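Local coordinates for protein lysin (Enterococcus phage IMEEF1, PDB 6IST) that probably cleaves the peptidoglycan of enterococcal cell walls as a calcium-binding endolysin with a CHAP-type peptidase domain, at residues L8-V11 / N12-G16; Q28-D31 / L32-D35; I64-S68 / S69-K73; D97-A100 / D101-V105. All coordinates share one frame; numbering follows the deposited sequence.

Contact 1 of 4, residues L8-V11 / N12-G16; sequences LSYV and NGLVG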
loop_
_atom_site.group_PDB
_atom_site.type_symbol
_atom_site.label_atom_id
_atom_site.label_comp_id
_atom_site.label_asym_id
_atom_site.label_seq_id
_atom_site.Cartn_x
_atom_site.Cartn_y
_atom_site.Cartn_z
ATOM N N LEU C 8 -0.066 13.480 21.029
ATOM C CA LEU C 8 0.527 13.965 22.247
ATOM C C LEU C 8 0.227 13.102 23.456
ATOM O O LEU C 8 1.071 12.931 24.320
ATOM C CB LEU C 8 0.074 15.402 22.543
ATOM C CG LEU C 8 0.446 16.446 21.468
ATOM C CD1 LEU C 8 -0.184 17.786 21.764
ATOM C CD2 LEU C 8 1.960 16.518 21.387
ATOM N N SER C 9 -0.981 12.573 23.523
ATOM C CA SER C 9 -1.288 11.596 24.581
ATOM C C SER C 9 -0.336 10.396 24.537
ATOM O O SER C 9 0.255 10.012 25.515
ATOM C CB SER C 9 -2.722 11.158 24.463
ATOM O OG SER C 9 -2.968 10.238 25.486
ATOM N N TYR C 10 -0.166 9.840 23.359
ATOM C CA TYR C 10 0.700 8.690 23.174
ATOM C C TYR C 10 2.157 9.011 23.533
ATOM O O TYR C 10 2.794 8.303 24.328
ATOM C CB TYR C 10 0.598 8.174 21.725
ATOM C CG TYR C 10 1.502 7.007 21.488
ATOM C CD1 TYR C 10 1.195 5.748 21.963
ATOM C CD2 TYR C 10 2.684 7.184 20.826
ATOM C CE1 TYR C 10 2.068 4.661 21.777
ATOM C CE2 TYR C 10 3.561 6.118 20.613
ATOM C CZ TYR C 10 3.265 4.872 21.102
ATOM O OH TYR C 10 4.191 3.848 20.878
ATOM N N VAL C 11 2.668 10.098 22.977
ATOM C CA VAL C 11 4.050 10.535 23.268
ATOM C C VAL C 11 4.286 10.822 24.751
ATOM O O VAL C 11 5.226 10.276 25.336
ATOM C CB VAL C 11 4.455 11.710 22.388
ATOM C CG1 VAL C 11 5.829 12.220 22.746
ATOM C CG2 VAL C 11 4.494 11.205 20.955
ATOM N N ASN C 12 3.419 11.612 25.367
ATOM C CA ASN C 12 3.565 11.854 26.790
ATOM C C ASN C 12 3.483 10.549 27.645
ATOM O O ASN C 12 4.180 10.430 28.660
ATOM C CB ASN C 12 2.582 12.900 27.241
ATOM C CG ASN C 12 3.020 14.309 26.860
ATOM O OD1 ASN C 12 4.166 14.702 27.119
ATOM N ND2 ASN C 12 2.100 15.092 26.281
ATOM N N GLY C 13 2.655 9.604 27.210
ATOM C CA GLY C 13 2.536 8.249 27.777
ATOM C C GLY C 13 3.806 7.431 27.679
ATOM O O GLY C 13 4.024 6.530 28.445
ATOM N N LEU C 14 4.663 7.719 26.716
ATOM C CA LEU C 14 5.901 6.976 26.634
ATOM C C LEU C 14 6.950 7.425 27.597
ATOM O O LEU C 14 7.981 6.780 27.705
ATOM C CB LEU C 14 6.518 7.135 25.274
ATOM C CG LEU C 14 5.725 6.453 24.184
ATOM C CD1 LEU C 14 6.380 6.813 22.846
ATOM C CD2 LEU C 14 5.678 4.938 24.419
ATOM N N VAL C 15 6.781 8.578 28.206
ATOM C CA VAL C 15 7.828 9.095 29.076
ATOM C C VAL C 15 8.199 8.101 30.187
ATOM O O VAL C 15 7.329 7.601 30.909
ATOM C CB VAL C 15 7.442 10.490 29.595
ATOM C CG1 VAL C 15 8.417 10.924 30.683
ATOM C CG2 VAL C 15 7.423 11.507 28.436
ATOM N N GLY C 16 9.481 7.766 30.303
ATOM C CA GLY C 16 9.919 6.809 31.288
ATOM C C GLY C 16 10.058 5.396 30.760
ATOM O O GLY C 16 10.672 4.581 31.395
#
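The phenol ring of Y10 overlaps the isobutyl group of L14, one helical turn further along the chain. L14 CG stands 4.1 Å above the plane of the Y10 ring, offset toward its rim, and the closest touch is Y10 CE2 against L14 CD1 at 3.7 Å. With CG opposite the backbone N (chi1 179°), the Y10 ring is placed beside its own carbonyl carbon, where L14 CG comes over one face and the two side chains cross at a slant. The other methyl, L14 CD2, comes 4.0 Å from Y10 OH. That hydroxyl is held from outside, by a hydrogen bond to D35 on helix 29-41. The contact forms the C-terminal part of helix 4-13, near the start of the peptidase region, where regular i to i+4 bonds give way to a tighter turn. N12 N donates to L8 O at 2.9 Å with a nearly straight N-H (166°), and G13 N follows to S9 O at 3.0 Å. L14 N then divides its reach: its bond to Y10 O is weak, while V11 O accepts L14 N at 3.0 Å. V15 N turns back to N12 O. V11 is buried, its side chain against V36 of helix 29-41 and V107 of strand 103-108, and L14 packs on L32.

Contact 2 of 4, residues Q28-D31 / L32-D35; sequences QCMD and LTVD. With CA (calcium ion), chain E.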
loop_
_atom_site.group_PDB
_atom_site.type_symbol
_atom_site.label_atom_id
_atom_site.label_comp_id
_atom_site.label_asym_id
_atom_site.label_seq_id
_atom_site.Cartn_x
_atom_site.Cartn_y
_atom_site.Cartn_z
ATOM N N GLN C 28 17.051 4.153 20.654
ATOM C CA GLN C 28 17.711 5.318 20.142
ATOM C C GLN C 28 16.738 6.456 19.832
ATOM O O GLN C 28 15.510 6.246 19.873
ATOM C CB GLN C 28 18.468 4.936 18.899
ATOM C CG GLN C 28 19.551 3.872 19.190
ATOM C CD GLN C 28 20.728 4.423 19.972
ATOM O OE1 GLN C 28 21.216 5.543 19.727
ATOM N NE2 GLN C 28 21.230 3.638 20.913
ATOM N N CYS C 29 17.272 7.609 19.482
ATOM C CA CYS C 29 16.382 8.762 19.198
ATOM C C CYS C 29 15.455 8.554 18.017
ATOM O O CYS C 29 14.210 8.808 18.101
ATOM C CB CYS C 29 17.140 10.022 19.113
ATOM S SG CYS C 29 18.130 10.246 17.595
ATOM N N MET C 30 16.008 8.011 16.932
ATOM C CA MET C 30 15.169 7.788 15.750
ATOM C C MET C 30 14.051 6.759 15.982
ATOM O O MET C 30 12.989 6.828 15.338
ATOM C CB MET C 30 16.099 7.435 14.555
ATOM C CG MET C 30 15.585 7.608 13.122
ATOM S SD MET C 30 14.622 9.050 12.637
ATOM C CE MET C 30 14.659 8.891 10.805
ATOM N N ASP C 31 14.279 5.760 16.858
ATOM C CA ASP C 31 13.276 4.813 17.220
ATOM C C ASP C 31 11.963 5.456 17.650
ATOM O O ASP C 31 10.934 4.946 17.318
ATOM C CB ASP C 31 13.739 3.852 18.302
ATOM C CG ASP C 31 14.767 2.857 17.791
ATOM O OD1 ASP C 31 14.444 2.042 16.901
ATOM O OD2 ASP C 31 15.897 2.881 18.297
ATOM N N LEU C 32 12.023 6.538 18.434
ATOM C CA LEU C 32 10.800 7.172 18.871
ATOM C C LEU C 32 10.054 7.808 17.719
ATOM O O LEU C 32 8.843 7.601 17.540
ATOM C CB LEU C 32 11.118 8.293 19.881
ATOM C CG LEU C 32 9.887 9.056 20.382
ATOM C CD1 LEU C 32 8.937 8.040 20.962
ATOM C CD2 LEU C 32 10.309 10.034 21.452
ATOM N N THR C 33 10.789 8.569 16.905
ATOM C CA THR C 33 10.191 9.272 15.777
ATOM C C THR C 33 9.617 8.253 14.834
ATOM O O THR C 33 8.527 8.424 14.306
ATOM C CB THR C 33 11.266 10.167 15.087
ATOM O OG1 THR C 33 11.483 11.332 15.945
ATOM C CG2 THR C 33 10.839 10.655 13.700
ATOM N N VAL C 34 10.347 7.184 14.598
ATOM C CA VAL C 34 9.842 6.176 13.655
ATOM C C VAL C 34 8.592 5.467 14.214
ATOM O O VAL C 34 7.638 5.306 13.502
ATOM C CB VAL C 34 10.894 5.111 13.308
ATOM C CG1 VAL C 34 10.249 3.907 12.638
ATOM C CG2 VAL C 34 11.988 5.770 12.499
ATOM N N ASP C 35 8.562 5.219 15.511
ATOM C CA ASP C 35 7.436 4.548 16.092
ATOM C C ASP C 35 6.215 5.419 15.907
ATOM O O ASP C 35 5.125 4.957 15.542
ATOM C CB ASP C 35 7.704 4.260 17.543
ATOM C CG ASP C 35 6.526 3.545 18.246
ATOM O OD1 ASP C 35 6.179 2.388 17.900
ATOM O OD2 ASP C 35 5.938 4.170 19.155
HETATM CA CA CA E . 16.717 0.537 18.142
#
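The carboxylate of D31, whose carbonyl O accepts from D35 N one turn on, is gripped at both oxygens. D31 OD2 binds the calcium ion at 2.5 Å and also receives Q28 N at 2.9 Å on its anti lone pair, the one turned away from OD1. D31 OD1 accepts from A21 N of the preceding loop, so metal and donors together should fix the rotation of the group. CG lies beside the backbone N (chi1 -71°), which directs the acid back toward Q28. The other ligands are side-chain oxygens of D20 and D22 and carbonyl oxygens of W24 and G26, and the cation thus ties this loop to the first turn of helix 29-41. A cysteine stands at the beginning of this helix, as in papain-like CHAP enzymes; C29 touches H90 of strand 90-94, consistent with a catalytic pair. Further along, V34 N donates to M30 O at 2.8 Å with an angle of 162°, whereas L32 N reaches C29 O only weakly. The side chains of M30 and V34 cross at about a right angle, M30 CG meeting V34 CG2 at 4.1 Å; a bend at chi2 (42°) turns the rest of the thioether aside, M30 SD passing 4.2 Å from T33 CG2. The T33 hydroxyl bonds to T91 of strand 90-94; D35 OD1 forms a salt bridge with R39, and D35 OD2 takes the Y10 hydroxyl.

Contact 3 of 4, residues I64-S68 / S69-K73; sequences IRTTS and STQIK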
loop_
_atom_site.group_PDB
_atom_site.type_symbol
_atom_site.label_atom_id
_atom_site.label_comp_id
_atom_site.label_asym_id
_atom_site.label_seq_id
_atom_site.Cartn_x
_atom_site.Cartn_y
_atom_site.Cartn_z
ATOM N N ILE C 64 10.487 22.459 7.454
ATOM C CA ILE C 64 10.818 23.848 7.634
ATOM C C ILE C 64 12.133 23.969 8.388
ATOM O O ILE C 64 12.271 23.450 9.501
ATOM C CB ILE C 64 9.712 24.584 8.493
ATOM C CG1 ILE C 64 8.322 24.293 7.951
ATOM C CG2 ILE C 64 9.989 26.080 8.557
ATOM C CD1 ILE C 64 7.144 24.604 8.872
ATOM N N ARG C 65 13.087 24.668 7.801
ATOM C CA ARG C 65 14.297 25.087 8.497
ATOM C C ARG C 65 13.897 26.125 9.534
ATOM O O ARG C 65 13.205 27.064 9.201
ATOM C CB ARG C 65 15.248 25.774 7.541
ATOM C CG ARG C 65 16.317 24.898 6.980
ATOM C CD ARG C 65 17.687 25.253 7.528
ATOM N NE ARG C 65 17.670 25.411 8.960
ATOM C CZ ARG C 65 18.729 25.731 9.700
ATOM N NH1 ARG C 65 19.922 25.923 9.124
ATOM N NH2 ARG C 65 18.596 25.842 11.035
ATOM N N THR C 66 14.262 25.948 10.788
ATOM C CA THR C 66 13.799 26.866 11.789
ATOM C C THR C 66 14.953 27.710 12.289
ATOM O O THR C 66 15.955 27.167 12.727
ATOM C CB THR C 66 13.101 26.164 12.959
ATOM O OG1 THR C 66 13.960 25.180 13.518
ATOM C CG2 THR C 66 11.776 25.505 12.508
ATOM N N THR C 67 14.756 29.025 12.238
ATOM C CA THR C 67 15.644 30.031 12.793
ATOM C C THR C 67 15.286 30.335 14.264
ATOM O O THR C 67 16.105 30.801 15.018
ATOM C CB THR C 67 15.597 31.315 11.877
ATOM O OG1 THR C 67 16.466 32.312 12.372
ATOM C CG2 THR C 67 14.220 31.933 11.781
ATOM N N SER C 68 14.074 29.993 14.696
ATOM C CA SER C 68 13.576 30.452 15.989
ATOM C C SER C 68 12.653 29.413 16.577
ATOM O O SER C 68 11.878 28.814 15.845
ATOM C CB SER C 68 12.746 31.727 15.749
ATOM O OG SER C 68 12.103 32.094 16.949
ATOM N N SER C 69 12.647 29.294 17.905
ATOM C CA SER C 69 11.832 28.370 18.626
ATOM C C SER C 69 10.396 28.678 18.448
ATOM O O SER C 69 9.553 27.812 18.534
ATOM C CB SER C 69 12.187 28.403 20.101
ATOM O OG SER C 69 12.049 29.727 20.612
ATOM N N THR C 70 10.095 29.941 18.163
ATOM C CA THR C 70 8.710 30.306 17.998
ATOM C C THR C 70 8.085 29.725 16.756
ATOM O O THR C 70 6.906 29.784 16.644
ATOM C CB THR C 70 8.473 31.834 18.026
ATOM O OG1 THR C 70 9.110 32.439 16.892
ATOM C CG2 THR C 70 9.051 32.468 19.313
ATOM N N GLN C 71 8.855 29.162 15.825
ATOM C CA GLN C 71 8.304 28.481 14.703
ATOM C C GLN C 71 7.836 27.017 15.021
ATOM O O GLN C 71 7.279 26.390 14.153
ATOM C CB GLN C 71 9.353 28.416 13.560
ATOM C CG GLN C 71 9.848 29.765 13.055
ATOM C CD GLN C 71 10.976 29.601 12.038
ATOM O OE1 GLN C 71 12.126 29.605 12.407
ATOM N NE2 GLN C 71 10.631 29.351 10.779
ATOM N N ILE C 72 8.167 26.473 16.199
ATOM C CA ILE C 72 7.942 25.079 16.554
ATOM C C ILE C 72 6.510 25.022 17.037
ATOM O O ILE C 72 6.084 25.903 17.823
ATOM C CB ILE C 72 8.874 24.565 17.661
ATOM C CG1 ILE C 72 10.303 24.511 17.083
ATOM C CG2 ILE C 72 8.505 23.168 18.133
ATOM C CD1 ILE C 72 11.391 24.463 18.142
ATOM N N LYS C 73 5.789 24.053 16.514
ATOM C CA LYS C 73 4.419 23.761 16.934
ATOM C C LYS C 73 4.351 22.412 17.581
ATOM O O LYS C 73 5.090 21.465 17.235
ATOM C CB LYS C 73 3.483 23.784 15.721
ATOM C CG LYS C 73 3.403 25.086 14.990
ATOM C CD LYS C 73 2.584 26.123 15.695
ATOM C CE LYS C 73 2.630 27.461 14.925
ATOM N NZ LYS C 73 1.734 28.511 15.509
HETATM O O HOH W 1 12.221 29.147 8.361
#
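Q71 OE1 accepts two backbone N-H groups, T67 N at 2.7 Å and S68 N at 3.0 Å, both lying in the plane of the amide carbonyl. The Q71 side chain doubles back over the turn to get there: CG sits beside the backbone N (chi1 -59°) and the chain then runs extended. Q71 CB passes 3.9 Å from T66 CG2, the two side chains sliding past each other in opposite directions. At the other end of the amide, NE2 donates to a water that also binds R65 O, while I64 CG2 lies 4.0 Å from Q71 NE2. In the backbone, Q71 N donates to S68 O at 3.0 Å and closes the 3-10 turn 69-71, and the hydroxyls S68 OG and T70 OG1 bond at 3.0 Å. Further out, I64 at the end of strand 62-65 and T66 just after it pair with V135 and W133 of strand 132-137, and S69 OG binds R99 O of the neighbouring loop. One glutamine therefore accepts two backbone N-H groups directly, just past the strand at T67 and S68, and reaches R65 O through a water; its two-sided amide should be held in a single orientation.

Contact 4 of 4, residues D97-A100 / D101-V105; sequences DGRA and DGTFV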
loop_
_atom_site.group_PDB
_atom_site.type_symbol
_atom_site.label_atom_id
_atom_site.label_comp_id
_atom_site.label_asym_id
_atom_site.label_seq_id
_atom_site.Cartn_x
_atom_site.Cartn_y
_atom_site.Cartn_z
ATOM N N ASP C 97 4.012 24.133 21.733
ATOM C CA ASP C 97 4.572 25.145 20.845
ATOM C C ASP C 97 5.886 25.703 21.411
ATOM O O ASP C 97 6.065 25.780 22.618
ATOM C CB ASP C 97 3.591 26.297 20.609
ATOM C CG ASP C 97 2.309 25.865 19.848
ATOM O OD1 ASP C 97 2.200 24.725 19.275
ATOM O OD2 ASP C 97 1.350 26.687 19.812
ATOM N N GLY C 98 6.797 26.152 20.563
ATOM C CA GLY C 98 8.012 26.696 21.047
ATOM C C GLY C 98 7.786 27.997 21.767
ATOM O O GLY C 98 6.788 28.646 21.562
ATOM N N ARG C 99 8.661 28.292 22.696
ATOM C CA ARG C 99 8.480 29.488 23.530
ATOM C C ARG C 99 9.256 30.731 23.052
ATOM O O ARG C 99 10.202 30.670 22.287
ATOM C CB ARG C 99 8.857 29.130 24.963
ATOM C CG ARG C 99 7.966 28.076 25.594
ATOM C CD ARG C 99 8.682 27.492 26.799
ATOM N NE ARG C 99 7.977 26.360 27.381
ATOM C CZ ARG C 99 8.203 25.887 28.609
ATOM N NH1 ARG C 99 9.106 26.442 29.426
ATOM N NH2 ARG C 99 7.506 24.845 29.022
ATOM N N ALA C 100 8.806 31.897 23.503
ATOM C CA ALA C 100 9.367 33.170 23.104
ATOM C C ALA C 100 10.822 33.382 23.556
ATOM O O ALA C 100 11.555 34.104 22.921
ATOM C CB ALA C 100 8.466 34.301 23.631
ATOM N N ASP C 101 11.227 32.730 24.637
ATOM C CA ASP C 101 12.594 32.843 25.174
ATOM C C ASP C 101 13.633 31.955 24.447
ATOM O O ASP C 101 14.739 31.730 24.958
ATOM C CB ASP C 101 12.567 32.534 26.674
ATOM C CG ASP C 101 12.251 31.037 26.983
ATOM O OD1 ASP C 101 11.935 30.249 26.041
ATOM O OD2 ASP C 101 12.289 30.650 28.171
ATOM N N GLY C 102 13.304 31.436 23.262
ATOM C CA GLY C 102 14.238 30.578 22.559
ATOM C C GLY C 102 14.292 29.093 22.994
ATOM O O GLY C 102 15.276 28.373 22.667
ATOM N N THR C 103 13.333 28.640 23.780
ATOM C CA THR C 103 13.305 27.246 24.215
ATOM C C THR C 103 12.064 26.537 23.727
ATOM O O THR C 103 11.124 27.152 23.160
ATOM C CB THR C 103 13.424 27.117 25.753
ATOM O OG1 THR C 103 12.237 27.629 26.364
ATOM C CG2 THR C 103 14.637 27.884 26.289
ATOM N N PHE C 104 12.088 25.214 23.864
ATOM C CA PHE C 104 10.965 24.389 23.570
ATOM C C PHE C 104 11.032 23.076 24.367
ATOM O O PHE C 104 12.070 22.725 24.942
ATOM C CB PHE C 104 10.891 24.136 22.040
ATOM C CG PHE C 104 12.032 23.293 21.486
ATOM C CD1 PHE C 104 13.197 23.897 21.022
ATOM C CD2 PHE C 104 11.904 21.968 21.377
ATOM C CE1 PHE C 104 14.252 23.168 20.529
ATOM C CE2 PHE C 104 12.967 21.191 20.912
ATOM C CZ PHE C 104 14.106 21.805 20.448
ATOM N N VAL C 105 9.924 22.361 24.406
ATOM C CA VAL C 105 9.852 21.072 25.013
ATOM C C VAL C 105 9.580 19.962 24.000
ATOM O O VAL C 105 8.663 20.044 23.249
ATOM C CB VAL C 105 8.775 21.067 26.105
ATOM C CG1 VAL C 105 8.601 19.713 26.702
ATOM C CG2 VAL C 105 9.134 22.076 27.198
HETATM O O HOH W 2 7.686 24.670 24.625
HETATM O O HOH W 3 10.819 28.694 29.185
#
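G98 CA packs 4.0 Å from F104 CB of the returning strand, while the G98 backbone pairs with I72; just before it, a water lies between D97 O, R99 NE and V105 N, the last two binding it weakly. At R99 the chain begins to turn. R99 N donates to T103 O at 2.8 Å with an angle of 162°, and R99 O takes a weak bond from G102 N, closing a type I turn; with G102 at positive phi (82°), this is the pattern of a 3:5 hairpin with a G1 bulge, leading into strand 103-108. The R99 side chain runs extended and obliquely across T103 and V105, R99 CD 3.6 Å from T103 OG1, and V105 CG2 lies over one face of its guanidinium, 3.7 Å from R99 NH2. A water in the guanidinium plane joins NH1 to D101 OD2, and NH2 forms a salt bridge with E96. A100 takes the first corner, D101 the second. There D101 OD1 accepts T103 N at 3.1 Å, an Asx turn, and T103 OG1 at 2.7 Å. Since the R99 and D101 charges meet through water rather than directly, their attraction is probably modest; the bend is held by the R99 N to T103 O bond and the two bonds to D101 OD1, with a weak closing bond.

Contacts 1, 2 and 3 are partly buried, whereas contact 4 is a surface contact. Contacts 1 and 2 lie on successive helices that touch each other, combining buried apolar residues with polar tethers; contact 2 is the nearer to the centre of the chain and alone includes a calcium ligand. Contacts 3 and 4, with centres about 9 Å apart, lie where loops join strands of the six-stranded antiparallel sheet, and meet through a backbone bond (I72 O to G98 N) and the hydroxyl of S69 on R99 O. In the helical pair, main-chain bonds repeat along the helix; in the loop pair, a glutamine amide and an aspartate carboxylate take over bonds to backbone N-H groups, assisted by water.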